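Local coordinates for C protein alpha-antigen (Streptococcus agalactiae, PDB 1YWM) that is a cell-wall-anchored streptococcal surface protein, present here as its N-terminal domain, that may contribute to virulence and immunity, at residues A[126-137]-A[174-185]. Residues are numbered along the deposited sequence; the frame is centred on the assembly and turned at random.
Sequences LRDKIEEVRTNA and KIVEVNELEKLL. With GOL (glycerol), chain D.
OE1 of E182 is held by two donors, ND2 of N136 and O1 of a glycerol that probably comes from the crystallisation liquor. It accepts a hydrogen bond from ND2 of N136 at 2.9 Å, fairly straight (162°), that lies nearly in the amide plane but meets the carboxylate from above its plane. The glycerol also bonds through its O3 to OE2 of E182. The same O3 takes a hydrogen bond from NZ of K129, 2.7 Å away, so the glycerol bridges lysine and glutamate, whose direct NZ to OE2 salt bridge is long at 3.8 Å. Bends at chi2 and chi4 bring NZ of K129 to that glycerol oxygen. With CG anti to the backbone N (chi1 -174°) and the chain extended beyond it, E182 carries its carboxylate across to N136. CB of E182 packs on CG1 of V133 at 3.7 Å.

Alongside these polar groups, V178 is a knob in a hole formed by L126, K129, I130 and V133. Its CG1 meets CG2 of V133 at 3.7 Å, while CG2 of V178 rests against CG1 of I130 at 3.8 Å. L126 closes one end, pressing CD1 on CG1 of I175; at the other, CD2 of L185 lies 4.0 Å from CB of A137.

The two helix segments run nearly parallel (8°), with axes 9.8 Å apart, as expected for the first and third helices of an antiparallel three-helix bundle. Helix 144-163 packs beside them, V150 touching V133 and D162 pairing with R127, while the beta sandwich precedes helix 124-137 through strand 113-121.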
loop_
_atom_site.group_PDB
_atom_site.type_symbol
_atom_site.label_atom_id
_atom_site.label_comp_id
_atom_site.label_asym_id
_atom_site.label_seq_id
_atom_site.Cartn_x
_atom_site.Cartn_y
_atom_site.Cartn_z
ATOM N N LEU A 126 3.706 8.104 7.658
ATOM C CA LEU A 126 4.940 7.340 7.799
ATOM C C LEU A 126 6.005 7.861 6.853
ATOM O O LEU A 126 7.161 8.082 7.266
ATOM C CB LEU A 126 4.694 5.844 7.563
ATOM C CG LEU A 126 5.886 4.866 7.513
ATOM C CD1 LEU A 126 6.633 4.883 8.872
ATOM C CD2 LEU A 126 5.331 3.456 7.224
ATOM N N ARG A 127 5.642 8.083 5.590
ATOM C CA ARG A 127 6.652 8.511 4.616
ATOM C C ARG A 127 7.204 9.905 4.950
ATOM O O ARG A 127 8.396 10.158 4.814
ATOM C CB ARG A 127 6.082 8.480 3.196
ATOM C CG ARG A 127 5.970 7.046 2.624
ATOM C CD ARG A 127 5.199 7.026 1.250
ATOM N NE ARG A 127 5.032 5.662 0.757
ATOM C CZ ARG A 127 5.993 4.918 0.223
ATOM N NH1 ARG A 127 5.713 3.687 -0.174
ATOM N NH2 ARG A 127 7.236 5.389 0.058
ATOM N N ASP A 128 6.328 10.794 5.419
ATOM C CA ASP A 128 6.749 12.121 5.866
ATOM C C ASP A 128 7.671 11.995 7.059
ATOM O O ASP A 128 8.702 12.656 7.113
ATOM C CB ASP A 128 5.537 12.942 6.320
ATOM C CG ASP A 128 4.740 13.480 5.167
ATOM O OD1 ASP A 128 5.244 13.446 4.025
ATOM O OD2 ASP A 128 3.599 13.959 5.321
ATOM N N LYS A 129 7.276 11.178 8.025
ATOM C CA LYS A 129 8.110 10.942 9.209
ATOM C C LYS A 129 9.496 10.418 8.831
ATOM O O LYS A 129 10.533 10.848 9.383
ATOM C CB LYS A 129 7.421 9.986 10.192
ATOM C CG LYS A 129 8.070 9.921 11.558
ATOM C CD LYS A 129 8.000 11.301 12.265
ATOM C CE LYS A 129 8.387 11.239 13.733
ATOM N NZ LYS A 129 9.708 10.570 13.952
ATOM N N ILE A 130 9.526 9.454 7.928
ATOM C CA ILE A 130 10.788 8.926 7.473
ATOM C C ILE A 130 11.670 10.018 6.877
ATOM O O ILE A 130 12.875 10.059 7.163
ATOM C CB ILE A 130 10.592 7.767 6.453
ATOM C CG1 ILE A 130 10.097 6.497 7.164
ATOM C CG2 ILE A 130 11.937 7.506 5.706
ATOM C CD1 ILE A 130 9.578 5.389 6.166
ATOM N N GLU A 131 11.092 10.904 6.059
ATOM C CA GLU A 131 11.897 11.974 5.433
ATOM C C GLU A 131 12.376 12.979 6.480
ATOM O O GLU A 131 13.484 13.500 6.374
ATOM C CB GLU A 131 11.118 12.706 4.313
ATOM C CG GLU A 131 10.901 11.844 3.050
ATOM C CD GLU A 131 12.175 11.147 2.570
ATOM O OE1 GLU A 131 12.163 9.886 2.394
ATOM O OE2 GLU A 131 13.195 11.864 2.379
ATOM N N GLU A 132 11.562 13.217 7.499
ATOM C CA GLU A 132 11.962 14.136 8.582
ATOM C C GLU A 132 13.151 13.583 9.380
ATOM O O GLU A 132 14.111 14.330 9.692
ATOM C CB GLU A 132 10.782 14.443 9.486
ATOM C CG GLU A 132 9.669 15.192 8.740
ATOM C CD GLU A 132 8.339 15.197 9.471
ATOM O OE1 GLU A 132 7.420 15.879 8.986
ATOM O OE2 GLU A 132 8.194 14.503 10.509
ATOM N N VAL A 133 13.126 12.284 9.678
ATOM C CA VAL A 133 14.241 11.661 10.419
ATOM C C VAL A 133 15.480 11.603 9.525
ATOM O O VAL A 133 16.600 11.807 9.987
ATOM C CB VAL A 133 13.869 10.267 10.981
ATOM C CG1 VAL A 133 15.071 9.577 11.674
ATOM C CG2 VAL A 133 12.662 10.382 11.931
ATOM N N ARG A 134 15.290 11.295 8.242
ATOM C CA ARG A 134 16.393 11.291 7.299
ATOM C C ARG A 134 17.086 12.659 7.286
ATOM O O ARG A 134 18.331 12.759 7.330
ATOM C CB ARG A 134 15.839 11.011 5.883
ATOM C CG ARG A 134 16.845 10.553 4.870
ATOM C CD ARG A 134 16.228 10.174 3.496
ATOM N NE ARG A 134 15.323 9.009 3.546
ATOM C CZ ARG A 134 15.740 7.728 3.569
ATOM N NH1 ARG A 134 14.880 6.695 3.588
ATOM N NH2 ARG A 134 17.032 7.477 3.573
ATOM N N THR A 135 16.279 13.719 7.220
ATOM C CA THR A 135 16.818 15.074 7.137
ATOM C C THR A 135 17.605 15.376 8.424
ATOM O O THR A 135 18.726 15.867 8.387
ATOM C CB THR A 135 15.669 16.097 6.946
ATOM O OG1 THR A 135 15.151 15.964 5.613
ATOM C CG2 THR A 135 16.219 17.526 6.957
ATOM N N ASN A 136 16.995 15.057 9.551
ATOM C CA ASN A 136 17.657 15.210 10.839
ATOM C C ASN A 136 18.980 14.424 10.896
ATOM O O ASN A 136 20.034 14.986 11.260
ATOM C CB ASN A 136 16.706 14.774 11.949
ATOM C CG ASN A 136 17.271 15.011 13.340
ATOM O OD1 ASN A 136 18.193 15.808 13.523
ATOM N ND2 ASN A 136 16.696 14.349 14.321
ATOM N N ALA A 137 18.928 13.140 10.536
ATOM C CA ALA A 137 20.091 12.261 10.625
ATOM C C ALA A 137 21.265 12.782 9.788
ATOM O O ALA A 137 22.412 12.558 10.153
ATOM C CB ALA A 137 19.728 10.786 10.203
ATOM N N LYS A 174 5.053 0.979 12.330
ATOM C CA LYS A 174 6.310 1.398 11.691
ATOM C C LYS A 174 6.623 2.872 12.028
ATOM O O LYS A 174 7.780 3.273 12.044
ATOM C CB LYS A 174 6.271 1.148 10.166
ATOM C CG LYS A 174 6.341 -0.318 9.787
ATOM C CD LYS A 174 6.049 -0.480 8.323
ATOM C CE LYS A 174 6.256 -1.909 7.780
ATOM N NZ LYS A 174 6.406 -3.011 8.768
ATOM N N ILE A 175 5.593 3.684 12.259
ATOM C CA ILE A 175 5.814 5.066 12.657
ATOM C C ILE A 175 6.537 5.087 14.007
ATOM O O ILE A 175 7.481 5.875 14.201
ATOM C CB ILE A 175 4.496 5.877 12.718
ATOM C CG1 ILE A 175 3.981 6.129 11.305
ATOM C CG2 ILE A 175 4.712 7.246 13.439
ATOM C CD1 ILE A 175 2.561 6.732 11.237
ATOM N N VAL A 176 6.090 4.207 14.910
ATOM C CA VAL A 176 6.725 4.034 16.211
ATOM C C VAL A 176 8.166 3.553 16.025
ATOM O O VAL A 176 9.069 4.081 16.688
ATOM C CB VAL A 176 5.953 3.051 17.158
ATOM C CG1 VAL A 176 6.748 2.809 18.480
ATOM C CG2 VAL A 176 4.565 3.576 17.467
ATOM N N GLU A 177 8.390 2.545 15.167
ATOM C CA GLU A 177 9.764 2.114 14.890
ATOM C C GLU A 177 10.667 3.277 14.417
ATOM O O GLU A 177 11.867 3.331 14.774
ATOM C CB GLU A 177 9.800 0.961 13.872
ATOM C CG GLU A 177 9.208 -0.348 14.402
ATOM C CD GLU A 177 9.115 -1.433 13.333
ATOM O OE1 GLU A 177 9.849 -1.348 12.333
ATOM O OE2 GLU A 177 8.305 -2.375 13.496
ATOM N N VAL A 178 10.106 4.166 13.590
ATOM C CA VAL A 178 10.864 5.289 13.011
ATOM C C VAL A 178 11.200 6.283 14.127
ATOM O O VAL A 178 12.319 6.802 14.192
ATOM C CB VAL A 178 10.090 5.964 11.850
ATOM C CG1 VAL A 178 10.740 7.320 11.423
ATOM C CG2 VAL A 178 10.071 5.015 10.612
ATOM N N ASN A 179 10.227 6.560 15.000
ATOM C CA ASN A 179 10.477 7.434 16.151
ATOM C C ASN A 179 11.585 6.900 17.039
ATOM O O ASN A 179 12.426 7.685 17.541
ATOM C CB ASN A 179 9.229 7.562 17.025
ATOM C CG ASN A 179 8.072 8.180 16.309
ATOM O OD1 ASN A 179 8.248 8.933 15.359
ATOM N ND2 ASN A 179 6.853 7.878 16.776
ATOM N N GLU A 180 11.566 5.580 17.261
ATOM C CA GLU A 180 12.593 4.894 18.037
ATOM C C GLU A 180 13.976 4.910 17.381
ATOM O O GLU A 180 14.989 5.143 18.069
ATOM C CB GLU A 180 12.173 3.448 18.370
ATOM C CG GLU A 180 11.053 3.384 19.410
ATOM C CD GLU A 180 11.452 4.052 20.737
ATOM O OE1 GLU A 180 12.566 3.758 21.236
ATOM O OE2 GLU A 180 10.669 4.878 21.261
ATOM N N LEU A 181 14.032 4.648 16.074
ATOM C CA LEU A 181 15.288 4.787 15.319
ATOM C C LEU A 181 15.932 6.175 15.491
ATOM O O LEU A 181 17.157 6.301 15.661
ATOM C CB LEU A 181 15.078 4.517 13.808
ATOM C CG LEU A 181 14.998 3.040 13.368
ATOM C CD1 LEU A 181 14.348 2.947 11.948
ATOM C CD2 LEU A 181 16.377 2.385 13.392
ATOM N N GLU A 182 15.120 7.213 15.426
ATOM C CA GLU A 182 15.634 8.581 15.543
ATOM C C GLU A 182 16.336 8.790 16.881
ATOM O O GLU A 182 17.313 9.515 16.968
ATOM C CB GLU A 182 14.514 9.602 15.350
ATOM C CG GLU A 182 15.023 11.047 15.323
ATOM C CD GLU A 182 13.951 12.038 14.938
ATOM O OE1 GLU A 182 14.205 12.904 14.060
ATOM O OE2 GLU A 182 12.859 11.928 15.511
ATOM N N LYS A 183 15.862 8.116 17.915
ATOM C CA LYS A 183 16.519 8.209 19.235
ATOM C C LYS A 183 17.905 7.580 19.287
ATOM O O LYS A 183 18.642 7.818 20.253
ATOM C CB LYS A 183 15.618 7.649 20.346
ATOM C CG LYS A 183 14.265 8.328 20.467
ATOM C CD LYS A 183 13.438 7.646 21.558
ATOM C CE LYS A 183 11.994 8.161 21.632
ATOM N NZ LYS A 183 11.236 7.290 22.621
ATOM N N LEU A 184 18.309 6.852 18.232
ATOM C CA LEU A 184 19.650 6.292 18.193
ATOM C C LEU A 184 20.734 7.299 17.761
ATOM O O LEU A 184 21.919 6.978 17.808
ATOM C CB LEU A 184 19.704 5.044 17.293
ATOM C CG LEU A 184 18.802 3.876 17.769
ATOM C CD1 LEU A 184 18.896 2.703 16.750
ATOM C CD2 LEU A 184 19.129 3.377 19.193
ATOM N N LEU A 185 20.332 8.472 17.293
ATOM C CA LEU A 185 21.316 9.464 16.859
ATOM C C LEU A 185 22.110 9.899 18.101
ATOM O O LEU A 185 21.529 10.096 19.171
ATOM C CB LEU A 185 20.647 10.677 16.212
ATOM C CG LEU A 185 19.973 10.359 14.873
ATOM C CD1 LEU A 185 19.123 11.572 14.493
ATOM C CD2 LEU A 185 21.113 10.035 13.858
HETATM C C1 GOL D . 12.448 15.661 13.217
HETATM O O1 GOL D . 12.920 15.597 14.541
HETATM C C2 GOL D . 11.027 15.123 13.148
HETATM O O2 GOL D . 10.278 15.538 14.275
HETATM C C3 GOL D . 11.121 13.608 13.083
HETATM O O3 GOL D . 10.758 13.049 14.329
#